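Local coordinates for protein caspase-1 (Spodoptera frugiperda, PDB 1M72) that probably acts as a cysteine endopeptidase in the caspase cascade that executes apoptosis, and is probably inhibited by baculovirus p35, at residues C[59-62]-C[63-67]; C[175-178]-C[179-182]; C[206-209]-C[210-214]. All coordinates share one frame; numbering follows the deposited sequence.

Interaction 1: residues C[59-62]-C[63-67]; sequences DNLS and KVLKT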
ATOM      1  N   ASP C  59       9.645 -17.853  15.400  1.00 26.32           N
ATOM      2  CA  ASP C  59       9.186 -19.235  15.505  1.00 28.50           C
ATOM      3  C   ASP C  59       7.788 -19.388  14.960  1.00 27.32           C
ATOM      4  O   ASP C  59       7.476 -20.303  14.206  1.00 27.63           O
ATOM      5  CB  ASP C  59       9.158 -19.693  16.967  1.00 35.31           C
ATOM      6  CG  ASP C  59      10.549 -19.938  17.531  1.00 42.33           C
ATOM      7  OD1 ASP C  59      11.498 -20.118  16.735  1.00 42.71           O
ATOM      8  OD2 ASP C  59      10.683 -19.972  18.778  1.00 46.95           O
ATOM      9  N   ASN C  60       6.939 -18.492  15.405  1.00 26.78           N
ATOM     10  CA  ASN C  60       5.548 -18.458  14.997  1.00 29.87           C
ATOM     11  C   ASN C  60       5.404 -18.288  13.456  1.00 27.86           C
ATOM     12  O   ASN C  60       4.657 -19.002  12.818  1.00 25.33           O
ATOM     13  CB  ASN C  60       4.931 -17.281  15.752  1.00 37.53           C
ATOM     14  CG  ASN C  60       3.428 -17.254  15.723  1.00 47.27           C
ATOM     15  OD1 ASN C  60       2.753 -18.181  15.216  1.00 54.07           O
ATOM     16  ND2 ASN C  60       2.867 -16.167  16.288  1.00 49.28           N
ATOM     17  N   LEU C  61       6.140 -17.359  12.853  1.00 28.31           N
ATOM     18  CA  LEU C  61       5.992 -17.128  11.413  1.00 27.41           C
ATOM     19  C   LEU C  61       6.551 -18.327  10.628  1.00 26.31           C
ATOM     20  O   LEU C  61       5.986 -18.781   9.644  1.00 24.24           O
ATOM     21  CB  LEU C  61       6.694 -15.814  11.009  1.00 21.24           C
ATOM     22  CG  LEU C  61       6.579 -15.462   9.523  1.00 21.57           C
ATOM     23  CD1 LEU C  61       5.104 -15.247   9.119  1.00 17.58           C
ATOM     24  CD2 LEU C  61       7.390 -14.234   9.234  1.00 21.83           C
ATOM     25  N   SER C  62       7.682 -18.818  11.085  1.00 28.49           N
ATOM     26  CA  SER C  62       8.313 -19.968  10.479  1.00 31.25           C
ATOM     27  C   SER C  62       7.339 -21.159  10.491  1.00 31.90           C
ATOM     28  O   SER C  62       7.176 -21.850   9.495  1.00 29.63           O
ATOM     29  CB  SER C  62       9.578 -20.323  11.272  1.00 31.43           C
ATOM     30  OG  SER C  62      10.095 -21.575  10.862  1.00 40.12           O
ATOM     31  N   LYS C  63       6.687 -21.391  11.627  1.00 31.98           N
ATOM     32  CA  LYS C  63       5.768 -22.506  11.718  1.00 32.54           C
ATOM     33  C   LYS C  63       4.560 -22.390  10.776  1.00 31.03           C
ATOM     34  O   LYS C  63       4.183 -23.362  10.098  1.00 28.34           O
ATOM     35  CB  LYS C  63       5.277 -22.674  13.156  1.00 36.74           C
ATOM     36  CG  LYS C  63       4.127 -23.668  13.290  1.00 43.53           C
ATOM     37  CD  LYS C  63       3.914 -24.160  14.750  1.00 48.14           C
ATOM     38  CE  LYS C  63       2.746 -25.192  14.824  1.00 48.47           C
ATOM     39  NZ  LYS C  63       2.603 -25.837  16.169  1.00 50.80           N
ATOM     40  N   VAL C  64       3.937 -21.222  10.734  1.00 26.87           N
ATOM     41  CA  VAL C  64       2.797 -21.109   9.857  1.00 27.34           C
ATOM     42  C   VAL C  64       3.196 -21.134   8.371  1.00 26.39           C
ATOM     43  O   VAL C  64       2.506 -21.746   7.557  1.00 28.55           O
ATOM     44  CB  VAL C  64       1.937 -19.876  10.193  1.00 28.39           C
ATOM     45  CG1 VAL C  64       2.642 -18.568   9.721  1.00 24.82           C
ATOM     46  CG2 VAL C  64       0.556 -20.053   9.555  1.00 29.24           C
ATOM     47  N   LEU C  65       4.313 -20.514   8.005  1.00 26.25           N
ATOM     48  CA  LEU C  65       4.720 -20.541   6.614  1.00 26.76           C
ATOM     49  C   LEU C  65       5.086 -21.982   6.155  1.00 29.63           C
ATOM     50  O   LEU C  65       4.949 -22.324   4.980  1.00 30.76           O
ATOM     51  CB  LEU C  65       5.878 -19.565   6.383  1.00 26.15           C
ATOM     52  CG  LEU C  65       5.540 -18.109   6.739  1.00 26.28           C
ATOM     53  CD1 LEU C  65       6.762 -17.235   6.553  1.00 26.24           C
ATOM     54  CD2 LEU C  65       4.388 -17.608   5.853  1.00 26.03           C
ATOM     55  N   LYS C  66       5.526 -22.835   7.069  1.00 30.26           N
ATOM     56  CA  LYS C  66       5.847 -24.203   6.687  1.00 31.89           C
ATOM     57  C   LYS C  66       4.559 -24.943   6.367  1.00 31.05           C
ATOM     58  O   LYS C  66       4.484 -25.667   5.386  1.00 32.95           O
ATOM     59  CB  LYS C  66       6.601 -24.935   7.813  1.00 34.20           C
ATOM     60  CG  LYS C  66       8.051 -24.591   7.867  1.00 36.93           C
ATOM     61  CD  LYS C  66       8.736 -25.183   9.098  1.00 38.86           C
ATOM     62  CE  LYS C  66      10.188 -24.713   9.138  1.00 38.44           C
ATOM     63  NZ  LYS C  66      10.992 -25.324  10.232  1.00 47.40           N
ATOM     64  N   THR C  67       3.533 -24.748   7.181  1.00 28.79           N
ATOM     65  CA  THR C  67       2.275 -25.429   6.923  1.00 29.44           C
ATOM     66  C   THR C  67       1.667 -24.995   5.572  1.00 29.74           C
ATOM     67  O   THR C  67       0.852 -25.706   4.991  1.00 28.50           O
ATOM     68  CB  THR C  67       1.265 -25.159   8.066  1.00 30.80           C
ATOM     69  OG1 THR C  67       0.731 -23.842   7.940  1.00 34.30           O
ATOM     70  CG2 THR C  67       1.960 -25.253   9.425  1.00 31.13           C
TER
HETATM   71  O   HOH W   1      13.059 -22.622  10.618  1.00 38.88           O
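Leu65 N donates to Leu61 O at 2.9 Å, and the same i to i+4 pattern joins Lys63 to Asp59, Val64 to Asn60 and Lys66 to Ser62, the last the most bent at 142°, so residues 59-62 and 63-67 form successive turns of helix 54-67. On the inner side, CD1 of Leu65 presses on Leu61 CG at 3.5 Å, tighter than usual for two carbons. Leu61 CG stands anti to its backbone N, whereas Leu65 swings CG beside its own N (chi1 -59°), back over the carbonyl of Leu61. The leucines face strands 31-39 and 98-106 of the central sheet, as expected for the helix of a beta-alpha-beta crossover. Val64 (chi1 74°) sets CG1 between its backbone N and carbonyl carbon, 3.4 Å from Leu61 O, and packs on helix 203-215. On another flank the extended Lys66 chain runs past the Ser62 carbonyl, bringing CE within 3.6 Å of Ser62 OG. Thr67 OG1 donates to Val64 O at 2.8 Å. The chemistry is thus mixed: a tight apolar leucine pair against the sheet and, beside it, a water 3.2 Å from Ser62 OG that joins this hydroxyl to Lys66 NZ, weakly on the lysine side.

Interaction 2: residues C[175-178]-C[179-182]; sequences RIPV and HADF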
ATOM      1  N   ARG C 175       3.312  -8.457 -22.041  1.00 28.19           N
ATOM      2  CA  ARG C 175       4.300  -7.692 -21.282  1.00 25.98           C
ATOM      3  C   ARG C 175       3.763  -7.078 -20.030  1.00 23.05           C
ATOM      4  O   ARG C 175       2.638  -6.577 -20.020  1.00 21.46           O
ATOM      5  CB  ARG C 175       4.912  -6.591 -22.150  1.00 26.05           C
ATOM      6  CG  ARG C 175       5.942  -7.154 -23.065  1.00 33.81           C
ATOM      7  CD  ARG C 175       6.276  -6.208 -24.181  1.00 35.58           C
ATOM      8  NE  ARG C 175       6.592  -4.880 -23.677  1.00 40.92           N
ATOM      9  CZ  ARG C 175       7.723  -4.524 -23.082  1.00 38.85           C
ATOM     10  NH1 ARG C 175       8.703  -5.400 -22.892  1.00 37.12           N
ATOM     11  NH2 ARG C 175       7.863  -3.261 -22.691  1.00 42.94           N
ATOM     12  N   ILE C 176       4.600  -7.098 -18.987  1.00 20.38           N
ATOM     13  CA  ILE C 176       4.249  -6.536 -17.679  1.00 21.17           C
ATOM     14  C   ILE C 176       5.348  -5.601 -17.196  1.00 21.82           C
ATOM     15  O   ILE C 176       6.473  -5.655 -17.692  1.00 21.37           O
ATOM     16  CB  ILE C 176       4.056  -7.654 -16.626  1.00 19.19           C
ATOM     17  CG1 ILE C 176       5.395  -8.399 -16.406  1.00 17.61           C
ATOM     18  CG2 ILE C 176       2.941  -8.604 -17.106  1.00 19.71           C
ATOM     19  CD1 ILE C 176       5.509  -9.232 -15.073  1.00 18.74           C
ATOM     20  N   PRO C 177       5.037  -4.721 -16.226  1.00 23.22           N
ATOM     21  CA  PRO C 177       6.040  -3.775 -15.693  1.00 23.57           C
ATOM     22  C   PRO C 177       6.976  -4.582 -14.820  1.00 23.83           C
ATOM     23  O   PRO C 177       6.520  -5.525 -14.167  1.00 25.18           O
ATOM     24  CB  PRO C 177       5.202  -2.791 -14.856  1.00 22.85           C
ATOM     25  CG  PRO C 177       3.820  -2.924 -15.390  1.00 22.71           C
ATOM     26  CD  PRO C 177       3.690  -4.402 -15.719  1.00 22.08           C
ATOM     27  N   VAL C 178       8.256  -4.233 -14.791  1.00 20.34           N
ATOM     28  CA  VAL C 178       9.176  -4.994 -13.956  1.00 19.11           C
ATOM     29  C   VAL C 178       8.959  -4.744 -12.469  1.00 20.07           C
ATOM     30  O   VAL C 178       9.497  -5.483 -11.636  1.00 17.42           O
ATOM     31  CB  VAL C 178      10.676  -4.743 -14.367  1.00 21.15           C
ATOM     32  CG1 VAL C 178      10.777  -4.872 -15.907  1.00 18.05           C
ATOM     33  CG2 VAL C 178      11.219  -3.349 -13.885  1.00 15.39           C
ATOM     34  N   HIS C 179       8.164  -3.718 -12.135  1.00 20.75           N
ATOM     35  CA  HIS C 179       7.851  -3.413 -10.731  1.00 20.62           C
ATOM     36  C   HIS C 179       6.515  -3.949 -10.267  1.00 22.22           C
ATOM     37  O   HIS C 179       6.103  -3.677  -9.120  1.00 21.26           O
ATOM     38  CB  HIS C 179       7.828  -1.930 -10.491  1.00 22.48           C
ATOM     39  CG  HIS C 179       9.177  -1.329 -10.446  1.00 31.33           C
ATOM     40  ND1 HIS C 179       9.939  -1.315  -9.292  1.00 33.70           N
ATOM     41  CD2 HIS C 179       9.954  -0.817 -11.437  1.00 33.52           C
ATOM     42  CE1 HIS C 179      11.136  -0.820  -9.582  1.00 39.11           C
ATOM     43  NE2 HIS C 179      11.172  -0.512 -10.875  1.00 36.68           N
ATOM     44  N   ALA C 180       5.815  -4.663 -11.145  1.00 18.30           N
ATOM     45  CA  ALA C 180       4.516  -5.201 -10.766  1.00 18.25           C
ATOM     46  C   ALA C 180       4.721  -6.415  -9.895  1.00 18.08           C
ATOM     47  O   ALA C 180       5.772  -7.038  -9.912  1.00 17.29           O
ATOM     48  CB  ALA C 180       3.699  -5.640 -12.003  1.00 16.78           C
ATOM     49  N   ASP C 181       3.682  -6.731  -9.140  1.00 19.13           N
ATOM     50  CA  ASP C 181       3.622  -7.942  -8.336  1.00 21.95           C
ATOM     51  C   ASP C 181       4.373  -8.034  -7.047  1.00 21.40           C
ATOM     52  O   ASP C 181       4.769  -9.130  -6.604  1.00 20.54           O
ATOM     53  CB  ASP C 181       3.911  -9.153  -9.235  1.00 22.83           C
ATOM     54  CG  ASP C 181       2.991  -9.167 -10.449  1.00 25.53           C
ATOM     55  OD1 ASP C 181       1.806  -8.781 -10.275  1.00 26.59           O
ATOM     56  OD2 ASP C 181       3.442  -9.515 -11.559  1.00 23.66           O
ATOM     57  N   PHE C 182       4.501  -6.875  -6.425  1.00 21.40           N
ATOM     58  CA  PHE C 182       5.147  -6.789  -5.130  1.00 23.53           C
ATOM     59  C   PHE C 182       4.050  -6.444  -4.125  1.00 24.13           C
ATOM     60  O   PHE C 182       3.104  -5.684  -4.435  1.00 23.57           O
ATOM     61  CB  PHE C 182       6.224  -5.670  -5.099  1.00 20.38           C
ATOM     62  CG  PHE C 182       7.515  -6.039  -5.790  1.00 22.39           C
ATOM     63  CD1 PHE C 182       8.640  -6.449  -5.039  1.00 20.39           C
ATOM     64  CD2 PHE C 182       7.608  -6.003  -7.191  1.00 18.52           C
ATOM     65  CE1 PHE C 182       9.850  -6.830  -5.676  1.00 20.54           C
ATOM     66  CE2 PHE C 182       8.804  -6.370  -7.840  1.00 22.20           C
ATOM     67  CZ  PHE C 182       9.941  -6.794  -7.077  1.00 19.39           C
TER
HETATM   68  O   HOH W   2       7.276  -7.529 -12.048  1.00 19.81           O
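With chi1 at -47°, Val178 places CG2 between its backbone N and carbonyl carbon, where this methyl lies 3.7 Å from His179 CD2. His179 in turn carries its ring beside its own N (chi1 -75°), and the two side chains meet at a slant. The backbone beneath them is a type I turn from Pro177 to Ala180, closed by Ala180 N donating to Pro177 O at 3.2 Å, with the donor above the carbonyl plane, 67° out of it. A water bridges two carbonyls, donating to Pro177 O at 3.0 Å and to Ala180 O at 2.7 Å. This turn leads from strand 173-176 into strand 182-186 of the caspase domain's central sheet, and it lies at the interface with the second subunit, another copy of this protein: Asp156 of that subunit accepts from the N-H groups of Val178 and His179, and its Tyr192 meets the His179 ring edge-to-face. Within the turn, Pro177 CD packs on Ala180 CB at 3.9 Å. Ile176 CD1 comes within 4.1 Å of Asp181 OD2, while Asp181 OD1 is bonded by Tyr25 and Thr260. At the edge of the Phe182 ring, CE2 approaches Val178 O at 4.0 Å.

Interaction 3: residues C[206-209]-C[210-214]; sequences QALC and EELRY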
ATOM      1  N   GLN C 206       1.952 -11.173  15.685  1.00 27.24           N
ATOM      2  CA  GLN C 206       0.948 -11.984  16.388  1.00 27.12           C
ATOM      3  C   GLN C 206      -0.315 -12.054  15.526  1.00 26.66           C
ATOM      4  O   GLN C 206      -0.931 -13.125  15.346  1.00 25.00           O
ATOM      5  CB  GLN C 206       0.536 -11.365  17.730  1.00 24.83           C
ATOM      6  CG  GLN C 206       1.546 -11.449  18.838  1.00 25.57           C
ATOM      7  CD  GLN C 206       1.033 -10.752  20.093  1.00 27.87           C
ATOM      8  OE1 GLN C 206       0.007 -11.140  20.643  1.00 27.35           O
ATOM      9  NE2 GLN C 206       1.748  -9.711  20.543  1.00 27.62           N
ATOM     10  N   ALA C 207      -0.719 -10.899  15.020  1.00 22.16           N
ATOM     11  CA  ALA C 207      -1.921 -10.849  14.213  1.00 21.97           C
ATOM     12  C   ALA C 207      -1.704 -11.525  12.851  1.00 21.42           C
ATOM     13  O   ALA C 207      -2.570 -12.236  12.366  1.00 23.20           O
ATOM     14  CB  ALA C 207      -2.386  -9.368  14.042  1.00 17.22           C
ATOM     15  N   LEU C 208      -0.553 -11.316  12.234  1.00 20.18           N
ATOM     16  CA  LEU C 208      -0.290 -11.924  10.938  1.00 23.23           C
ATOM     17  C   LEU C 208      -0.343 -13.476  11.023  1.00 23.96           C
ATOM     18  O   LEU C 208      -1.022 -14.115  10.236  1.00 22.83           O
ATOM     19  CB  LEU C 208       1.083 -11.471  10.427  1.00 21.40           C
ATOM     20  CG  LEU C 208       1.533 -12.108   9.095  1.00 22.82           C
ATOM     21  CD1 LEU C 208       0.529 -11.735   7.976  1.00 20.86           C
ATOM     22  CD2 LEU C 208       2.979 -11.678   8.730  1.00 18.34           C
ATOM     23  N   CYS C 209       0.366 -14.053  11.998  1.00 25.58           N
ATOM     24  CA  CYS C 209       0.422 -15.491  12.194  1.00 27.50           C
ATOM     25  C   CYS C 209      -0.942 -16.092  12.526  1.00 31.39           C
ATOM     26  O   CYS C 209      -1.295 -17.180  12.009  1.00 32.05           O
ATOM     27  CB  CYS C 209       1.459 -15.832  13.267  1.00 24.47           C
ATOM     28  SG  CYS C 209       3.151 -15.531  12.663  1.00 25.74           S
ATOM     29  N   GLU C 210      -1.714 -15.390  13.352  1.00 29.71           N
ATOM     30  CA  GLU C 210      -3.056 -15.853  13.695  1.00 33.56           C
ATOM     31  C   GLU C 210      -3.980 -15.875  12.464  1.00 33.31           C
ATOM     32  O   GLU C 210      -4.709 -16.841  12.249  1.00 32.05           O
ATOM     33  CB  GLU C 210      -3.685 -14.980  14.803  1.00 35.53           C
ATOM     34  CG  GLU C 210      -5.094 -15.429  15.220  1.00 45.95           C
ATOM     35  CD  GLU C 210      -5.614 -14.746  16.513  1.00 55.68           C
ATOM     36  OE1 GLU C 210      -5.741 -13.496  16.549  1.00 60.04           O
ATOM     37  OE2 GLU C 210      -5.912 -15.464  17.504  1.00 61.02           O
ATOM     38  N   GLU C 211      -3.944 -14.836  11.639  1.00 31.58           N
ATOM     39  CA  GLU C 211      -4.818 -14.800  10.465  1.00 31.11           C
ATOM     40  C   GLU C 211      -4.394 -15.846   9.422  1.00 29.87           C
ATOM     41  O   GLU C 211      -5.246 -16.441   8.738  1.00 27.70           O
ATOM     42  CB  GLU C 211      -4.795 -13.406   9.843  1.00 31.73           C
ATOM     43  CG  GLU C 211      -6.070 -13.013   9.176  1.00 36.35           C
ATOM     44  CD  GLU C 211      -7.292 -13.204  10.079  1.00 37.23           C
ATOM     45  OE1 GLU C 211      -7.360 -12.583  11.162  1.00 37.75           O
ATOM     46  OE2 GLU C 211      -8.184 -13.978   9.688  1.00 38.96           O
ATOM     47  N   LEU C 212      -3.079 -16.048   9.297  1.00 28.34           N
ATOM     48  CA  LEU C 212      -2.532 -17.042   8.387  1.00 28.53           C
ATOM     49  C   LEU C 212      -2.919 -18.439   8.869  1.00 33.14           C
ATOM     50  O   LEU C 212      -3.227 -19.299   8.051  1.00 33.51           O
ATOM     51  CB  LEU C 212      -1.009 -16.941   8.293  1.00 26.44           C
ATOM     52  CG  LEU C 212      -0.478 -15.771   7.443  1.00 28.51           C
ATOM     53  CD1 LEU C 212       1.049 -15.762   7.418  1.00 20.76           C
ATOM     54  CD2 LEU C 212      -1.047 -15.875   5.999  1.00 27.03           C
ATOM     55  N   ARG C 213      -2.906 -18.675  10.184  1.00 34.64           N
ATOM     56  CA  ARG C 213      -3.320 -19.988  10.689  1.00 38.75           C
ATOM     57  C   ARG C 213      -4.814 -20.257  10.399  1.00 38.64           C
ATOM     58  O   ARG C 213      -5.169 -21.345   9.974  1.00 37.45           O
ATOM     59  CB  ARG C 213      -3.083 -20.100  12.197  1.00 38.61           C
ATOM     60  CG  ARG C 213      -1.749 -20.662  12.599  1.00 40.29           C
ATOM     61  CD  ARG C 213      -1.673 -20.750  14.136  1.00 47.30           C
ATOM     62  NE  ARG C 213      -0.835 -19.696  14.733  1.00 53.22           N
ATOM     63  CZ  ARG C 213      -1.289 -18.624  15.385  1.00 54.79           C
ATOM     64  NH1 ARG C 213      -2.598 -18.441  15.548  1.00 58.34           N
ATOM     65  NH2 ARG C 213      -0.434 -17.713  15.846  1.00 55.05           N
ATOM     66  N   TYR C 214      -5.671 -19.255  10.612  1.00 40.90           N
ATOM     67  CA  TYR C 214      -7.121 -19.370  10.399  1.00 40.95           C
ATOM     68  C   TYR C 214      -7.593 -19.453   8.945  1.00 40.49           C
ATOM     69  O   TYR C 214      -8.419 -20.299   8.618  1.00 41.71           O
ATOM     70  CB  TYR C 214      -7.855 -18.193  11.082  1.00 42.16           C
ATOM     71  CG  TYR C 214      -9.374 -18.135  10.852  1.00 46.32           C
ATOM     72  CD1 TYR C 214     -10.241 -19.095  11.423  1.00 47.81           C
ATOM     73  CD2 TYR C 214      -9.943 -17.128  10.053  1.00 47.61           C
ATOM     74  CE1 TYR C 214     -11.642 -19.054  11.202  1.00 47.22           C
ATOM     75  CE2 TYR C 214     -11.339 -17.073   9.818  1.00 49.67           C
ATOM     76  CZ  TYR C 214     -12.184 -18.046  10.397  1.00 51.49           C
ATOM     77  OH  TYR C 214     -13.555 -18.010  10.140  1.00 51.60           O
TER
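Arg213 folds back over Cys209 one turn earlier in helix 203-215, laying one face of its guanidinium above the carbonyl oxygen of Cys209. That oxygen sits 3.6 Å from the guanidinium plane, over its centre, so the approach is to the flat of the group and is not a hydrogen bond to its N-H edge. The torsions explain the pose: chi1 of -91° carries the chain along the Cys209 carbonyl, and a bend at chi3 (-104°) turns the planar end back toward the start of the turn. Arg213 NH2 then lies 3.7 Å from Cys209 CB and hydrogen-bonds Asn60 OD1 on helix 54-67, a partner that would help fix the rotation of the group. Cys209 O is meanwhile claimed by Arg213 N at 2.9 Å, so one residue meets this oxygen through both its backbone and its side chain. The positive group above it would be expected to polarise the carbonyl further.

Leu208 and Leu212 lie side by side and point the same way, with Leu208 CG 4.0 Å from Leu212 CD1. Leu208 CG stands opposite its backbone N, while Leu212 CG lies beside its own N, which brings Leu212 CG back over Leu208 O at 3.3 Å. Glu211, bent at chi2, carries OE1 into a salt bridge with Lys231 of helix 221-235, whereas the extended Glu210 reaches that lysine only in a long, weak ion pair.

Backbone bonds from Glu210, Glu211 and Leu212 to Gln206, Ala207 and Leu208 complete a regular alpha-helix, packed between helix 54-67 and helix 221-235, in keeping with the alpha/beta caspase fold, whose helices flank a central sheet.

Interactions 1 and 3 lie on neighbouring helices, 54-67 and 203-215, with centres about 10 Å apart, and they touch directly: Leu61 CA lies 3.5 Å from Cys209 SG, and Val64 CG2 packs 3.7 Å from Leu212 CB. Interaction 2 stands apart, its centre about 28 Å from each of the other two. All three differ in setting. Residues 59-67 are partly buried, with an apolar face on the sheet; residues 206-214 are mostly buried between helices, with charged ends reaching helices 54-67 and 221-235; residues 175-182 are buried too, but partly by the second subunit. In their backbones too they differ: repeated i to i+4 bonds organise the helices, whereas a single turn bond and a bridging water organise the loop.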